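Local coordinates for probable sugar kinase (PDB 3KZH), which is probably a pfkB-family carbohydrate kinase that would transfer phosphate to a sugar, and binds beta-D-glucopyranose in the crystal, at residues A[44-47]-A[48-52]; A[102-105]-A[106-110]. All blocks are in the same frame, centred on the assembly; numbering follows the deposited sequence.

Interaction 1: A[44-47]-A[48-52]; sequences VCRN and IAENM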
loop_
_atom_site.group_PDB
_atom_site.type_symbol
_atom_site.label_atom_id
_atom_site.label_comp_id
_atom_site.label_asym_id
_atom_site.label_seq_id
_atom_site.Cartn_x
_atom_site.Cartn_y
_atom_site.Cartn_z
ATOM N N VAL A 44 15.235 8.924 -4.159
ATOM C CA VAL A 44 15.941 9.496 -5.330
ATOM C C VAL A 44 16.304 8.452 -6.391
ATOM O O VAL A 44 15.950 8.591 -7.566
ATOM C CB VAL A 44 17.240 10.273 -4.893
ATOM C CG1 VAL A 44 18.069 10.721 -6.102
ATOM C CG2 VAL A 44 16.874 11.494 -4.053
ATOM N N CYS A 45 16.958 7.386 -5.934
ATOM C CA CYS A 45 17.395 6.289 -6.783
ATOM C C CYS A 45 16.258 5.526 -7.449
ATOM O O CYS A 45 16.381 5.137 -8.613
ATOM C CB CYS A 45 18.309 5.372 -5.990
ATOM S SG CYS A 45 19.911 6.149 -5.585
ATOM N N ARG A 46 15.132 5.378 -6.743
ATOM C CA ARG A 46 13.955 4.696 -7.301
ATOM C C ARG A 46 13.288 5.545 -8.370
ATOM O O ARG A 46 12.749 5.007 -9.332
ATOM C CB ARG A 46 12.934 4.325 -6.213
ATOM C CG ARG A 46 11.937 3.220 -6.644
ATOM C CD ARG A 46 10.495 3.541 -6.307
ATOM N NE ARG A 46 9.823 4.227 -7.415
ATOM C CZ ARG A 46 9.759 5.544 -7.554
ATOM N NH1 ARG A 46 10.310 6.321 -6.645
ATOM N NH2 ARG A 46 9.239 6.078 -8.639
ATOM N N ASN A 47 13.343 6.864 -8.186
ATOM C CA ASN A 47 12.790 7.827 -9.127
ATOM C C ASN A 47 13.667 7.840 -10.384
ATOM O O ASN A 47 13.141 7.855 -11.494
ATOM C CB ASN A 47 12.731 9.249 -8.517
ATOM C CG ASN A 47 11.924 9.324 -7.214
ATOM O OD1 ASN A 47 10.898 8.674 -7.059
ATOM N ND2 ASN A 47 12.396 10.138 -6.278
ATOM N N ILE A 48 14.995 7.787 -10.206
ATOM C CA ILE A 48 15.942 7.784 -11.336
ATOM C C ILE A 48 15.686 6.559 -12.221
ATOM O O ILE A 48 15.464 6.708 -13.424
ATOM C CB ILE A 48 17.450 7.825 -10.872
ATOM C CG1 ILE A 48 17.761 9.165 -10.201
ATOM C CG2 ILE A 48 18.399 7.639 -12.057
ATOM C CD1 ILE A 48 19.114 9.248 -9.493
ATOM N N ALA A 49 15.650 5.381 -11.588
ATOM C CA ALA A 49 15.394 4.100 -12.244
ATOM C C ALA A 49 14.065 4.070 -13.003
ATOM O O ALA A 49 14.010 3.532 -14.113
ATOM C CB ALA A 49 15.439 2.987 -11.237
ATOM N N GLU A 50 13.024 4.694 -12.432
ATOM C CA GLU A 50 11.702 4.767 -13.082
ATOM C C GLU A 50 11.779 5.617 -14.351
ATOM O O GLU A 50 11.391 5.141 -15.424
ATOM C CB GLU A 50 10.581 5.303 -12.154
ATOM C CG GLU A 50 9.180 5.000 -12.735
ATOM C CD GLU A 50 7.981 5.668 -12.059
ATOM O OE1 GLU A 50 7.972 5.879 -10.832
ATOM O OE2 GLU A 50 6.999 5.952 -12.779
ATOM N N ASN A 51 12.349 6.821 -14.229
ATOM C CA ASN A 51 12.517 7.767 -15.348
ATOM C C ASN A 51 13.327 7.160 -16.515
ATOM O O ASN A 51 13.031 7.416 -17.682
ATOM C CB ASN A 51 13.224 9.052 -14.884
ATOM C CG ASN A 51 12.373 9.922 -13.983
ATOM O OD1 ASN A 51 12.640 10.051 -12.781
ATOM N ND2 ASN A 51 11.387 10.579 -14.572
HETATM N N MSE A 52 14.303 6.312 -16.161
HETATM C CA MSE A 52 15.191 5.605 -17.096
HETATM C C MSE A 52 14.448 4.519 -17.885
HETATM O O MSE A 52 14.546 4.444 -19.110
HETATM C CB MSE A 52 16.366 4.959 -16.342
HETATM C CG MSE A 52 17.612 5.807 -16.252
HETATM SE SE MSE A 52 19.128 4.915 -15.474
HETATM C CE MSE A 52 20.248 6.504 -15.163
#
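In Arg46 the first torsion (chi1 -161°) sets CG opposite the backbone N, and bends at chi2 and chi3 bring the guanidinium round to Glu50, whose extended chain runs alongside it. Arg46 NH2 makes a salt bridge to Glu50 OE1 at 2.5 Å, bent to an N-H...O angle of 131°. The oxygen lies in the guanidinium plane and uses its anti lone pair; the carboxylate is turned 66° from that plane. The other terminal nitrogen, Arg46 NH1, donates to Asn47 OD1, also at 2.5 Å, a very short bond. Glu50 and Asn47 thus hold the two ends of the guanidinium, and weaker bonds to Tyr83 and Gly42 add to its hold. Asn47 ND2 hydrogen-bonds Asp257 OD2, and Glu50 OE2 forms a salt bridge with Arg54, one turn further on. On another side of the helix, Val44 CG1 packs against Ile48 CD1 at 3.8 Å. Cys45 and Ala49 touch Phe61 of strand 59-62. Backbone bonds from Ile48 N to Val44 O (2.9 Å) and from Ala49 N to Cys45 O (3.1 Å) set the i to i+4 spacing. This is an i to i+4 salt bridge on a buried alpha helix, within the ribokinase-like fold of pfkB kinases.

Interaction 2: A[102-105]-A[106-110]; sequences ILDE and NGEMV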
loop_
_atom_site.group_PDB
_atom_site.type_symbol
_atom_site.label_atom_id
_atom_site.label_comp_id
_atom_site.label_asym_id
_atom_site.label_seq_id
_atom_site.Cartn_x
_atom_site.Cartn_y
_atom_site.Cartn_z
ATOM N N ILE A 102 0.793 12.420 8.755
ATOM C CA ILE A 102 -0.541 13.008 8.819
ATOM C C ILE A 102 -0.400 14.532 8.793
ATOM O O ILE A 102 0.325 15.113 9.603
ATOM C CB ILE A 102 -1.338 12.487 10.063
ATOM C CG1 ILE A 102 -1.738 11.027 9.816
ATOM C CG2 ILE A 102 -2.580 13.352 10.335
ATOM C CD1 ILE A 102 -2.264 10.291 10.999
ATOM N N LEU A 103 -1.045 15.147 7.804
ATOM C CA LEU A 103 -1.033 16.596 7.618
ATOM C C LEU A 103 -2.364 17.209 8.051
ATOM O O LEU A 103 -3.407 16.543 7.990
ATOM C CB LEU A 103 -0.762 16.971 6.149
ATOM C CG LEU A 103 0.402 16.443 5.293
ATOM C CD1 LEU A 103 1.706 16.417 6.053
ATOM C CD2 LEU A 103 0.083 15.053 4.791
ATOM N N ASP A 104 -2.325 18.471 8.491
ATOM C CA ASP A 104 -3.536 19.173 8.910
ATOM C C ASP A 104 -4.239 19.857 7.736
ATOM O O ASP A 104 -3.826 19.683 6.589
ATOM C CB ASP A 104 -3.279 20.134 10.101
ATOM C CG ASP A 104 -2.281 21.266 9.805
ATOM O OD1 ASP A 104 -1.869 21.924 10.783
ATOM O OD2 ASP A 104 -1.922 21.525 8.640
ATOM N N GLU A 105 -5.294 20.617 8.035
ATOM C CA GLU A 105 -6.097 21.351 7.046
ATOM C C GLU A 105 -5.313 22.408 6.252
ATOM O O GLU A 105 -5.724 22.812 5.159
ATOM C CB GLU A 105 -7.309 22.007 7.736
ATOM C CG GLU A 105 -6.981 23.029 8.858
ATOM C CD GLU A 105 -6.880 22.424 10.263
ATOM O OE1 GLU A 105 -6.511 21.235 10.411
ATOM O OE2 GLU A 105 -7.180 23.156 11.234
ATOM N N ASN A 106 -4.186 22.844 6.820
ATOM C CA ASN A 106 -3.304 23.838 6.204
ATOM C C ASN A 106 -2.231 23.152 5.357
ATOM O O ASN A 106 -1.665 23.760 4.445
ATOM C CB ASN A 106 -2.638 24.711 7.279
ATOM C CG ASN A 106 -3.646 25.391 8.193
ATOM O OD1 ASN A 106 -4.549 26.090 7.732
ATOM N ND2 ASN A 106 -3.498 25.180 9.500
ATOM N N GLY A 107 -1.958 21.887 5.679
ATOM C CA GLY A 107 -0.969 21.110 4.949
ATOM C C GLY A 107 0.314 20.849 5.711
ATOM O O GLY A 107 1.259 20.282 5.160
ATOM N N GLU A 108 0.345 21.258 6.975
ATOM C CA GLU A 108 1.513 21.071 7.831
ATOM C C GLU A 108 1.508 19.733 8.550
ATOM O O GLU A 108 0.456 19.259 8.990
ATOM C CB GLU A 108 1.612 22.196 8.859
ATOM C CG GLU A 108 1.952 23.544 8.259
ATOM C CD GLU A 108 2.935 24.323 9.106
ATOM O OE1 GLU A 108 4.077 23.841 9.297
ATOM O OE2 GLU A 108 2.569 25.422 9.573
HETATM N N MSE A 109 2.697 19.141 8.681
HETATM C CA MSE A 109 2.855 17.860 9.362
HETATM C C MSE A 109 2.675 18.052 10.867
HETATM O O MSE A 109 3.345 18.877 11.503
HETATM C CB MSE A 109 4.186 17.165 8.966
HETATM C CG MSE A 109 5.338 17.171 9.976
HETATM SE SE MSE A 109 5.270 15.663 11.199
HETATM C CE MSE A 109 7.111 15.153 10.760
ATOM N N VAL A 110 1.682 17.343 11.386
ATOM C CA VAL A 110 1.339 17.382 12.796
ATOM C C VAL A 110 1.655 16.054 13.467
ATOM O O VAL A 110 1.570 15.942 14.695
ATOM C CB VAL A 110 -0.156 17.725 12.996
ATOM C CG1 VAL A 110 -0.398 19.197 12.766
ATOM C CG2 VAL A 110 -1.034 16.894 12.047
#
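Strands 98-103 and 109-115 run antiparallel and form a 3:5 beta hairpin, with a type I turn at Glu105 and Asn106 and a G1 beta bulge at Gly107. Leu103 and Met109 are a non-hydrogen-bonded pair. Backbone bonds flank it: Val110 N to Ile102 O at 3.2 Å, and Asp104 N to Glu108 O at 2.9 Å. Gly107 has a positive phi (108°), as usual at the bulge, and its N gives a weak bond to Asp104 O.

Leu103 CD1 rests on Met109 CB at 3.9 Å, the two side chains crossing at about a right angle. Leu103 also touches Phe20 and Phe22 of strand 16-23. The selenomethionine end of Met109 leads away from Leu103, and this residue packs on Asn31 of the second subunit. Val110 CG1 lies 3.7 Å from Asp104 OD1. Glu105 OE1 accepts a hydrogen bond from Tyr27 N. Asp104 holds the turn from within. Its CG sits between the backbone N and the carbonyl carbon (chi1 62°), which points the carboxylate at the backbone N-H groups that follow. Asp104 OD2 takes weak bonds from Asn106 N and Gly107 N. Its shortest bond is from Glu108 N at 2.8 Å, which arrives from above the carboxylate plane.

Interaction 1 comes first along the chain. The centres of interactions 1 and 2 are about 28 Å apart and their nearest atoms about 17 Å apart. Interaction 1 is buried, its centre about 6 Å from the centre of the chain. It lies near the sugar: the side chain of Val44 is about 6 Å from the bound beta-D-glucopyranose, whose pocket includes Asp166, Asn189 and Gly256. Asp257, the partner of Asn47, follows Gly256 in sequence. The centre of interaction 2 lies about 27 Å from the centre of the chain, in the four-stranded sheet where the second subunit packs. That sheet also contains strand 32-42, which leads almost directly into helix 44-54 and so connects the two regions.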